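Local coordinates for protein ATP synthase subunit s, mitochondrial (Bos taurus, PDB 3DZE) that regulates mitochondrial ATP synthase, being needed for its proton conduction and blocking a proton leak through an alternative exit pathway, at residues S115-E120 with N140-F145. The protein carries 1 engineered substitution. Numbering follows the deposited sequence. Where two conformers were deposited one is given.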
ATOM      1  N   SER A 115      -0.584  12.128   3.798  1.00  8.59           N
ATOM      2  CA  SER A 115      -1.187  11.387   4.889  1.00  8.96           C
ATOM      3  C   SER A 115      -0.317  10.302   5.505  1.00  8.79           C
ATOM      4  O   SER A 115      -0.549   9.940   6.690  1.00  8.89           O
ATOM      5  CB  SER A 115      -2.492  10.812   4.444  1.00 10.35           C
ATOM      6  OG  SER A 115      -2.315   9.854   3.418  1.00 10.13           O
ATOM      7  N   MET A 116       0.600   9.719   4.778  1.00  7.69           N
ATOM      8  CA  MET A 116       1.225   8.507   5.220  1.00  7.93           C
ATOM      9  C   MET A 116       2.146   8.721   6.379  1.00  7.78           C
ATOM     10  O   MET A 116       3.052   9.578   6.380  1.00  8.68           O
ATOM     11  CB  MET A 116       2.022   7.894   4.054  1.00  8.57           C
ATOM     12  CG  MET A 116       1.162   7.061   3.138  1.00  8.80           C
ATOM     13  SD  MET A 116       0.545   5.526   3.904  1.00  8.60           S
ATOM     14  CE  MET A 116       2.080   4.645   4.104  1.00 10.23           C
ATOM     15  N   LEU A 117       1.988   7.860   7.393  1.00  7.92           N
ATOM     16  CA  LEU A 117       2.758   7.866   8.633  1.00  8.54           C
ATOM     17  C   LEU A 117       3.588   6.646   8.859  1.00  8.19           C
ATOM     18  O   LEU A 117       4.637   6.700   9.484  1.00  9.19           O
ATOM     19  CB  LEU A 117       1.856   8.055   9.868  1.00  8.89           C
ATOM     20  CG  LEU A 117       0.935   9.310   9.790  1.00 10.13           C
ATOM     21  CD1 LEU A 117       0.046   9.306  11.053  1.00 12.00           C
ATOM     22  CD2 LEU A 117       1.794  10.578   9.705  1.00 11.93           C
ATOM     23  N   GLU A 118       3.121   5.483   8.426  1.00  8.37           N
ATOM     24  CA  GLU A 118       3.762   4.204   8.741  0.50  8.01           C
ATOM     25  C   GLU A 118       3.666   3.282   7.553  1.00  7.55           C
ATOM     26  O   GLU A 118       2.605   3.100   6.951  1.00  8.01           O
ATOM     27  CB  GLU A 118       2.994   3.580   9.927  0.50  9.59           C
ATOM     28  CG  GLU A 118       3.237   2.167  10.190  0.50 10.44           C
ATOM     29  CD  GLU A 118       2.354   1.552  11.292  0.50 12.17           C
ATOM     30  OE1 GLU A 118       2.360   2.154  12.398  0.50 13.14           O
ATOM     31  OE2 GLU A 118       1.739   0.513  11.038  0.50  7.20           O
ATOM     32  N   MET A 119       4.792   2.650   7.227  1.00  7.55           N
ATOM     33  CA  MET A 119       4.818   1.638   6.161  1.00  7.51           C
ATOM     34  C   MET A 119       5.658   0.479   6.580  1.00  7.68           C
ATOM     35  O   MET A 119       6.676   0.608   7.230  1.00  8.25           O
ATOM     36  CB  MET A 119       5.286   2.271   4.894  1.00  9.25           C
ATOM     37  CG  MET A 119       4.970   1.365   3.670  1.00 13.66           C
ATOM     38  SD  MET A 119       5.097   2.271   2.173  1.00 13.71           S
ATOM     39  CE  MET A 119       4.554   0.991   1.027  1.00 14.39           C
ATOM     40  N   GLU A 120       5.220  -0.722   6.140  1.00  7.13           N
ATOM     41  CA  GLU A 120       5.898  -1.972   6.446  1.00  7.10           C
ATOM     42  C   GLU A 120       5.943  -2.776   5.148  1.00  7.00           C
ATOM     43  O   GLU A 120       4.918  -2.931   4.488  1.00  7.78           O
ATOM     44  CB  GLU A 120       5.144  -2.727   7.495  1.00  8.08           C
ATOM     45  CG  GLU A 120       4.879  -1.963   8.807  1.00  8.90           C
ATOM     46  CD  GLU A 120       4.062  -2.785   9.718  1.00 10.28           C
ATOM     47  OE1 GLU A 120       2.881  -3.003   9.505  1.00 11.11           O
ATOM     48  OE2 GLU A 120       4.623  -3.368  10.639  1.00 15.90           O
ATOM     49  N   ASN A 140       6.055  12.720   5.534  1.00  9.76           N
ATOM     50  CA  ASN A 140       5.533  12.684   6.901  1.00  9.54           C
ATOM     51  C   ASN A 140       5.724  11.329   7.547  1.00  9.50           C
ATOM     52  O   ASN A 140       5.246  11.104   8.664  1.00  9.90           O
ATOM     53  CB  ASN A 140       4.084  13.056   6.902  1.00 10.59           C
ATOM     54  CG  ASN A 140       3.843  14.426   6.405  1.00 11.69           C
ATOM     55  OD1 ASN A 140       4.436  15.399   6.896  1.00 12.45           O
ATOM     56  ND2 ASN A 140       3.013  14.563   5.382  1.00 14.36           N
ATOM     57  N   LEU A 141       6.433  10.423   6.891  1.00  9.40           N
ATOM     58  CA  LEU A 141       6.586   9.080   7.437  1.00  8.82           C
ATOM     59  C   LEU A 141       7.324   9.083   8.753  1.00  9.89           C
ATOM     60  O   LEU A 141       8.371   9.745   8.867  1.00 12.03           O
ATOM     61  CB  LEU A 141       7.335   8.191   6.449  1.00 10.50           C
ATOM     62  CG  LEU A 141       7.042   6.699   6.445  1.00 12.63           C
ATOM     63  CD1 LEU A 141       5.607   6.421   6.004  1.00 10.97           C
ATOM     64  CD2 LEU A 141       8.018   6.029   5.505  1.00 13.07           C
ATOM     65  N   LYS A 142       6.823   8.400   9.733  1.00  9.89           N
ATOM     66  CA  LYS A 142       7.430   8.257  11.052  1.00 10.91           C
ATOM     67  C   LYS A 142       7.975   6.885  11.327  1.00 11.30           C
ATOM     68  O   LYS A 142       8.815   6.728  12.225  1.00 12.36           O
ATOM     69  CB  LYS A 142       6.406   8.621  12.107  1.00 13.15           C
ATOM     70  CG  LYS A 142       5.837  10.070  12.043  1.00 17.80           C
ATOM     71  CD  LYS A 142       5.376  10.500  13.407  1.00 35.49           C
ATOM     72  CE  LYS A 142       4.494  11.907  13.321  1.00 39.77           C
ATOM     73  NZ  LYS A 142       3.043  11.698  12.956  1.00 30.27           N
ATOM     74  N   TYR A 143       7.491   5.869  10.665  1.00  9.85           N
ATOM     75  CA  TYR A 143       7.901   4.464  10.881  1.00 10.27           C
ATOM     76  C   TYR A 143       7.973   3.744   9.572  1.00  9.01           C
ATOM     77  O   TYR A 143       7.032   3.793   8.783  1.00  9.18           O
ATOM     78  CB  TYR A 143       6.898   3.774  11.832  1.00 10.98           C
ATOM     79  CG  TYR A 143       7.249   2.379  12.157  1.00 10.92           C
ATOM     80  CD1 TYR A 143       8.210   2.098  13.041  1.00 13.85           C
ATOM     81  CD2 TYR A 143       6.574   1.323  11.637  1.00 11.79           C
ATOM     82  CE1 TYR A 143       8.515   0.759  13.397  1.00 15.17           C
ATOM     83  CE2 TYR A 143       6.841   0.012  12.011  1.00 11.70           C
ATOM     84  CZ  TYR A 143       7.832  -0.235  12.895  1.00 12.12           C
ATOM     85  OH  TYR A 143       8.068  -1.557  13.328  1.00 13.60           O
ATOM     86  N   LEU A 144       9.093   3.081   9.343  1.00  9.29           N
ATOM     87  CA  LEU A 144       9.307   2.234   8.149  1.00  8.70           C
ATOM     88  C   LEU A 144       9.965   0.978   8.633  1.00  9.14           C
ATOM     89  O   LEU A 144      11.075   1.025   9.176  1.00 10.62           O
ATOM     90  CB  LEU A 144      10.142   2.967   7.060  1.00  9.62           C
ATOM     91  CG  LEU A 144      10.399   2.198   5.801  1.00  9.97           C
ATOM     92  CD1 LEU A 144       9.120   1.826   5.080  1.00  9.83           C
ATOM     93  CD2 LEU A 144      11.328   2.971   4.856  1.00 11.98           C
ATOM     94  N   PHE A 145       9.339  -0.138   8.372  1.00  8.22           N
ATOM     95  CA  PHE A 145       9.822  -1.465   8.745  1.00  8.55           C
ATOM     96  C   PHE A 145      10.025  -2.251   7.473  1.00  7.91           C
ATOM     97  O   PHE A 145       9.097  -2.460   6.721  1.00  8.56           O
ATOM     98  CB  PHE A 145       8.809  -2.135   9.651  1.00  8.85           C
ATOM     99  CG  PHE A 145       9.114  -3.597   9.984  1.00  8.96           C
ATOM    100  CD1 PHE A 145      10.377  -4.048  10.266  1.00  9.49           C
ATOM    101  CD2 PHE A 145       8.068  -4.483  10.017  1.00 10.15           C
ATOM    102  CE1 PHE A 145      10.575  -5.396  10.589  1.00 10.62           C
ATOM    103  CE2 PHE A 145       8.264  -5.800  10.372  1.00 11.69           C
ATOM    104  CZ  PHE A 145       9.555  -6.241  10.643  1.00 11.07           C
TER
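Met119 and Leu144 meet on the buried face of two parallel strands: Met119 N donates a hydrogen bond to Tyr143 O (3.0 Å), and Met119 O accepts one from Phe145 N. Just before the strands, Leu117 O is gripped twice, by Lys142 N at 2.8 Å and by Tyr143 N at 3.2 Å. Packing is tight on the face of Met119, where branched leucines suit the close quarters. With CG anti to its backbone N (chi1 -151°), Leu141 lays CD1 over the Leu117-Glu118 peptide, 3.5 Å from Leu117 C, and Leu144 CD1 rests 3.9 Å from Met119 CB. The unbranched, extended Met119 side chain runs on to Leu135 and Phe138. The face of Glu118, Tyr143, Glu120 and Phe145 is more open and mixes acids with aromatic rings. There Glu118 lies alongside Tyr143, its CG 3.7 Å from ring atom CD2 at the ring edge, while Glu120 OE2 reaches the edge of Phe145 and forms a salt bridge with Arg91; long acidic side chains can lay methylenes beside a ring while the carboxylate finds a partner. These are side-by-side parallel strands of a leucine-rich repeat sheet: 118-122 lies between 89-93 and 143-147, helix 129-134 makes the crossover, and 170-174 flanks 143-147.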